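Long-range contact in ferrichrome ABC transporter substrate-binding protein (Staphylococcus pseudintermedius, PDB 5FLY), which probably binds ferrichrome, an iron-carrying siderophore, and hands it to an ABC transporter for uptake into the cell: residues Ile148-Glu162 / Arg177-Pro191. Numbering follows the deposited sequence.
With 7PG (2,5,8,11,14,17,20,23-octaoxapentacosan-25-ol), chain P.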
# COMPACT_ATOMS: atom_id res chain seq x y z
N ILE A 148 -4.16 4.04 -21.27
CA ILE A 148 -2.89 3.31 -21.21
C ILE A 148 -2.86 2.10 -22.14
O ILE A 148 -1.87 1.87 -22.83
CB ILE A 148 -2.59 2.86 -19.76
CG1 ILE A 148 -2.35 4.08 -18.86
CG2 ILE A 148 -1.36 1.94 -19.71
CD1 ILE A 148 -2.51 3.78 -17.37
N LYS A 149 -3.93 1.33 -22.18
CA LYS A 149 -3.94 0.13 -23.02
C LYS A 149 -3.99 0.49 -24.51
O LYS A 149 -3.47 -0.23 -25.35
CB LYS A 149 -5.11 -0.77 -22.63
CG LYS A 149 -4.86 -1.51 -21.31
CD LYS A 149 -5.99 -2.45 -20.91
CE LYS A 149 -5.64 -3.17 -19.62
NZ LYS A 149 -6.70 -4.13 -19.22
N ALA A 150 -4.60 1.63 -24.83
CA ALA A 150 -4.62 2.10 -26.21
C ALA A 150 -3.20 2.47 -26.66
O ALA A 150 -2.84 2.31 -27.83
CB ALA A 150 -5.54 3.30 -26.35
N HIS A 151 -2.40 2.97 -25.71
CA HIS A 151 -1.05 3.41 -26.02
C HIS A 151 -0.07 2.25 -26.09
O HIS A 151 0.76 2.16 -27.01
CB HIS A 151 -0.57 4.43 -24.97
CG HIS A 151 0.82 4.91 -25.21
ND1 HIS A 151 1.19 5.57 -26.36
CD2 HIS A 151 1.94 4.82 -24.45
CE1 HIS A 151 2.48 5.87 -26.30
NE2 HIS A 151 2.95 5.42 -25.15
N LEU A 152 -0.17 1.34 -25.13
CA LEU A 152 0.83 0.27 -24.99
C LEU A 152 0.39 -1.10 -25.52
O LEU A 152 1.24 -1.94 -25.87
CB LEU A 152 1.22 0.13 -23.51
CG LEU A 152 1.92 1.33 -22.87
CD1 LEU A 152 2.15 1.06 -21.38
CD2 LEU A 152 3.25 1.66 -23.56
N GLY A 153 -0.92 -1.32 -25.59
CA GLY A 153 -1.47 -2.62 -25.98
C GLY A 153 -2.36 -3.21 -24.90
O GLY A 153 -2.06 -3.10 -23.70
N ASP A 154 -3.45 -3.85 -25.31
CA ASP A 154 -4.43 -4.38 -24.36
C ASP A 154 -3.89 -5.47 -23.43
O ASP A 154 -4.40 -5.63 -22.32
CB ASP A 154 -5.64 -4.94 -25.11
CG ASP A 154 -6.40 -3.87 -25.85
OD1 ASP A 154 -6.41 -2.70 -25.40
OD2 ASP A 154 -6.99 -4.20 -26.90
N ASP A 155 -2.89 -6.22 -23.89
CA ASP A 155 -2.39 -7.38 -23.14
C ASP A 155 -1.10 -7.06 -22.39
O ASP A 155 -0.43 -7.96 -21.87
CB ASP A 155 -2.17 -8.56 -24.08
CG ASP A 155 -3.46 -8.99 -24.78
OD1 ASP A 155 -4.56 -8.69 -24.26
OD2 ASP A 155 -3.37 -9.65 -25.85
N THR A 156 -0.77 -5.78 -22.30
CA THR A 156 0.48 -5.34 -21.68
C THR A 156 0.60 -5.87 -20.26
O THR A 156 -0.32 -5.72 -19.46
CB THR A 156 0.57 -3.79 -21.65
OG1 THR A 156 0.54 -3.28 -23.00
CG2 THR A 156 1.87 -3.32 -21.00
N SER A 157 1.73 -6.52 -19.96
CA SER A 157 2.04 -6.99 -18.62
C SER A 157 3.07 -6.08 -17.95
O SER A 157 3.81 -5.36 -18.61
CB SER A 157 2.57 -8.42 -18.63
OG SER A 157 3.87 -8.49 -19.19
N VAL A 158 3.11 -6.14 -16.63
CA VAL A 158 4.04 -5.29 -15.87
C VAL A 158 4.58 -6.07 -14.68
O VAL A 158 3.91 -6.94 -14.11
CB VAL A 158 3.37 -3.96 -15.43
CG1 VAL A 158 2.16 -4.22 -14.58
CG2 VAL A 158 4.37 -3.05 -14.70
N THR A 159 5.83 -5.76 -14.36
CA THR A 159 6.55 -6.30 -13.22
C THR A 159 7.01 -5.15 -12.34
O THR A 159 7.53 -4.16 -12.86
CB THR A 159 7.78 -7.10 -13.68
OG1 THR A 159 7.34 -8.23 -14.45
CG2 THR A 159 8.65 -7.55 -12.48
N ILE A 160 6.80 -5.27 -11.03
CA ILE A 160 7.32 -4.30 -10.07
C ILE A 160 8.44 -4.94 -9.28
O ILE A 160 8.21 -5.91 -8.54
CB ILE A 160 6.25 -3.78 -9.08
CG1 ILE A 160 4.99 -3.31 -9.81
CG2 ILE A 160 6.82 -2.65 -8.24
CD1 ILE A 160 3.79 -3.22 -8.91
N PHE A 161 9.64 -4.40 -9.44
CA PHE A 161 10.75 -4.71 -8.55
C PHE A 161 10.95 -3.57 -7.55
O PHE A 161 10.69 -2.40 -7.85
CB PHE A 161 12.04 -4.93 -9.33
CG PHE A 161 12.03 -6.17 -10.22
CD1 PHE A 161 11.82 -7.44 -9.69
CD2 PHE A 161 12.28 -6.04 -11.57
CE1 PHE A 161 11.84 -8.56 -10.53
CE2 PHE A 161 12.30 -7.15 -12.41
CZ PHE A 161 12.08 -8.41 -11.89
N GLU A 162 11.39 -3.92 -6.34
CA GLU A 162 11.89 -2.89 -5.42
C GLU A 162 13.31 -3.21 -4.99
O GLU A 162 13.61 -4.34 -4.59
CB GLU A 162 11.01 -2.76 -4.17
CG GLU A 162 11.59 -1.79 -3.14
CD GLU A 162 10.65 -1.45 -2.00
OE1 GLU A 162 9.58 -2.09 -1.88
OE2 GLU A 162 11.00 -0.53 -1.23
N ARG A 177 3.48 -0.37 -3.53
CA ARG A 177 4.44 -0.13 -4.59
C ARG A 177 3.77 -0.01 -5.95
O ARG A 177 4.35 -0.37 -6.97
CB ARG A 177 5.50 -1.24 -4.61
CG ARG A 177 6.38 -1.26 -3.39
CD ARG A 177 5.76 -2.02 -2.23
NE ARG A 177 6.70 -2.14 -1.12
CZ ARG A 177 6.36 -2.45 0.12
NH1 ARG A 177 5.10 -2.69 0.44
NH2 ARG A 177 7.30 -2.52 1.06
N GLY A 178 2.55 0.53 -5.97
CA GLY A 178 1.83 0.71 -7.22
C GLY A 178 1.07 -0.51 -7.71
O GLY A 178 0.37 -0.43 -8.72
N SER A 179 1.17 -1.63 -7.01
CA SER A 179 0.54 -2.87 -7.45
C SER A 179 -0.98 -2.73 -7.58
O SER A 179 -1.57 -3.22 -8.55
CB SER A 179 0.90 -4.03 -6.51
OG SER A 179 0.43 -3.79 -5.20
N GLU A 180 -1.60 -2.06 -6.62
CA GLU A 180 -3.05 -1.89 -6.67
C GLU A 180 -3.45 -1.09 -7.91
O GLU A 180 -4.38 -1.47 -8.62
CB GLU A 180 -3.55 -1.23 -5.41
CG GLU A 180 -3.31 -2.07 -4.17
CD GLU A 180 -1.93 -1.93 -3.56
OE1 GLU A 180 -1.11 -1.09 -4.03
OE2 GLU A 180 -1.68 -2.66 -2.57
N VAL A 181 -2.74 0.00 -8.16
CA VAL A 181 -3.06 0.83 -9.32
C VAL A 181 -2.82 0.07 -10.63
O VAL A 181 -3.66 0.09 -11.53
CB VAL A 181 -2.25 2.13 -9.29
CG1 VAL A 181 -2.39 2.88 -10.62
CG2 VAL A 181 -2.70 2.99 -8.11
N LEU A 182 -1.66 -0.59 -10.74
CA LEU A 182 -1.25 -1.23 -11.98
C LEU A 182 -2.09 -2.46 -12.32
O LEU A 182 -2.57 -2.57 -13.45
CB LEU A 182 0.23 -1.61 -11.90
CG LEU A 182 1.18 -0.41 -11.86
CD1 LEU A 182 2.57 -0.83 -11.41
CD2 LEU A 182 1.21 0.30 -13.23
N TYR A 183 -2.30 -3.36 -11.36
CA TYR A 183 -2.95 -4.64 -11.63
C TYR A 183 -4.46 -4.63 -11.44
O TYR A 183 -5.18 -5.38 -12.12
CB TYR A 183 -2.35 -5.74 -10.76
CG TYR A 183 -0.87 -5.94 -10.98
CD1 TYR A 183 -0.39 -6.35 -12.22
CD2 TYR A 183 0.04 -5.70 -9.96
CE1 TYR A 183 0.98 -6.55 -12.43
CE2 TYR A 183 1.40 -5.88 -10.16
CZ TYR A 183 1.86 -6.30 -11.40
OH TYR A 183 3.22 -6.49 -11.58
N GLN A 184 -4.96 -3.83 -10.49
CA GLN A 184 -6.39 -3.81 -10.21
C GLN A 184 -7.07 -2.62 -10.89
O GLN A 184 -7.98 -2.81 -11.70
CB GLN A 184 -6.65 -3.79 -8.70
CG GLN A 184 -6.05 -4.99 -7.98
CD GLN A 184 -6.37 -5.02 -6.50
OE1 GLN A 184 -7.54 -4.97 -6.10
NE2 GLN A 184 -5.32 -5.05 -5.67
N ALA A 185 -6.64 -1.41 -10.56
CA ALA A 185 -7.29 -0.20 -11.10
C ALA A 185 -7.10 -0.07 -12.62
O ALA A 185 -8.06 0.23 -13.33
CB ALA A 185 -6.79 1.05 -10.39
N PHE A 186 -5.87 -0.27 -13.11
CA PHE A 186 -5.59 -0.15 -14.54
C PHE A 186 -5.77 -1.48 -15.28
O PHE A 186 -5.83 -1.51 -16.52
CB PHE A 186 -4.16 0.35 -14.82
CG PHE A 186 -3.87 1.77 -14.41
CD1 PHE A 186 -4.87 2.66 -14.07
CD2 PHE A 186 -2.54 2.22 -14.37
CE1 PHE A 186 -4.55 3.98 -13.69
CE2 PHE A 186 -2.23 3.53 -14.01
CZ PHE A 186 -3.23 4.40 -13.66
N GLY A 187 -5.81 -2.59 -14.54
CA GLY A 187 -6.10 -3.89 -15.14
C GLY A 187 -5.02 -4.44 -16.05
O GLY A 187 -5.29 -5.21 -16.98
N LEU A 188 -3.78 -4.05 -15.79
CA LEU A 188 -2.64 -4.57 -16.54
C LEU A 188 -2.30 -5.98 -16.07
O LEU A 188 -2.57 -6.35 -14.93
CB LEU A 188 -1.43 -3.65 -16.39
CG LEU A 188 -1.66 -2.25 -16.95
CD1 LEU A 188 -0.57 -1.31 -16.50
CD2 LEU A 188 -1.72 -2.29 -18.48
N GLN A 189 -1.69 -6.77 -16.94
CA GLN A 189 -1.45 -8.17 -16.65
C GLN A 189 -0.21 -8.37 -15.80
O GLN A 189 0.74 -7.60 -15.85
CB GLN A 189 -1.30 -8.98 -17.93
CG GLN A 189 -2.42 -8.78 -18.95
CD GLN A 189 -3.80 -8.87 -18.34
OE1 GLN A 189 -4.57 -7.91 -18.36
NE2 GLN A 189 -4.13 -10.04 -17.80
N MET A 190 -0.25 -9.44 -15.01
CA MET A 190 0.92 -9.89 -14.28
C MET A 190 1.48 -11.12 -14.96
O MET A 190 0.73 -12.06 -15.23
CB MET A 190 0.57 -10.19 -12.83
CG MET A 190 1.78 -10.60 -11.99
SD MET A 190 1.29 -10.91 -10.29
CE MET A 190 1.15 -9.22 -9.69
N PRO A 191 2.80 -11.13 -15.25
CA PRO A 191 3.40 -12.33 -15.84
C PRO A 191 3.13 -13.56 -14.98
O PRO A 191 3.18 -13.48 -13.75
CB PRO A 191 4.89 -11.99 -15.88
CG PRO A 191 4.93 -10.50 -15.93
CD PRO A 191 3.78 -10.05 -15.08
C2 7PG P . 7.45 -0.06 4.47
O1 7PG P . 8.75 0.22 4.01
C3 7PG P . 9.23 -0.72 3.10
C4 7PG P . 10.17 -1.70 3.79
O2 7PG P . 10.94 -2.41 2.86
C5 7PG P . 10.20 -3.06 1.86
C6 7PG P . 10.82 -4.40 1.48
O3 7PG P . 9.80 -5.30 1.16
C7 7PG P . 9.23 -6.01 2.23
C8 7PG P . 7.95 -6.69 1.76
O4 7PG P . 7.24 -7.31 2.80
C9 7PG P . 6.86 -6.45 3.83
C10 7PG P . 5.59 -6.91 4.57
O5 7PG P . 4.94 -5.73 5.00
C11 7PG P . 3.62 -5.84 5.43
C12 7PG P . 2.93 -4.48 5.31
O6 7PG P . 1.85 -4.54 4.42
C13 7PG P . 2.06 -4.10 3.11
C14 7PG P . 2.24 -2.58 3.09
O7 7PG P . 1.52 -2.06 2.01
C15 7PG P . 1.05 -0.75 2.18
O HOH W 1 4.91 -6.93 -9.52
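Glu162 OE1 is gripped twice: Arg177 NE reaches it at 3.0 Å in a salt bridge, and the hydroxyl of Tyr171 from strand 167-171 bonds to the same oxygen. NE comes in on the syn side of the carboxylate, almost straight (165°), while the two flat groups are turned 54° apart. Glu162 CG lies anti to its backbone N (chi1 174°) and the chain runs on extended, which carries the carboxylate out to the arginine; OE2 is taken by Trp258 NE1. Arg177 NH1 is held by the backbone oxygen of Trp175, and NH2 packs against carbons of the bound polyether.

Along the strand from Glu162, Tyr183 OH donates to Val158 O at 2.7 Å, from above the carbonyl plane, and accepts from a water that also takes the Ile160 N-H. Val158 CG1 presses on the ring at CE1 (3.4 Å), whereas Ile160 CD1 touches both Leu182 CD1 and Tyr183 CE2.

Farther along, Ser157 and Gln189 form a single beta bridge, with Gln189 N bonded to Thr156 O and Val158 N to Gln189 O (2.9 Å). Beyond it, the extended Lys149 donates a hydrogen bond from NZ to Gly187 O (2.9 Å). Ile148 CD1 sits over one face of the Phe186 ring, a CH-pi contact, with Val181 CG1 on the opposite face.

In this class III solute-binding protein the contact thus packs helix 179-185, nearly antiparallel, on strand 158-164 of the mixed sheet and joins the following turn to the end of helix 127-152. The salt bridge holds the guanidinium at the pocket wall, and its charge, with the Tyr171 and Trp258 bonds, would probably favour ionised Glu162.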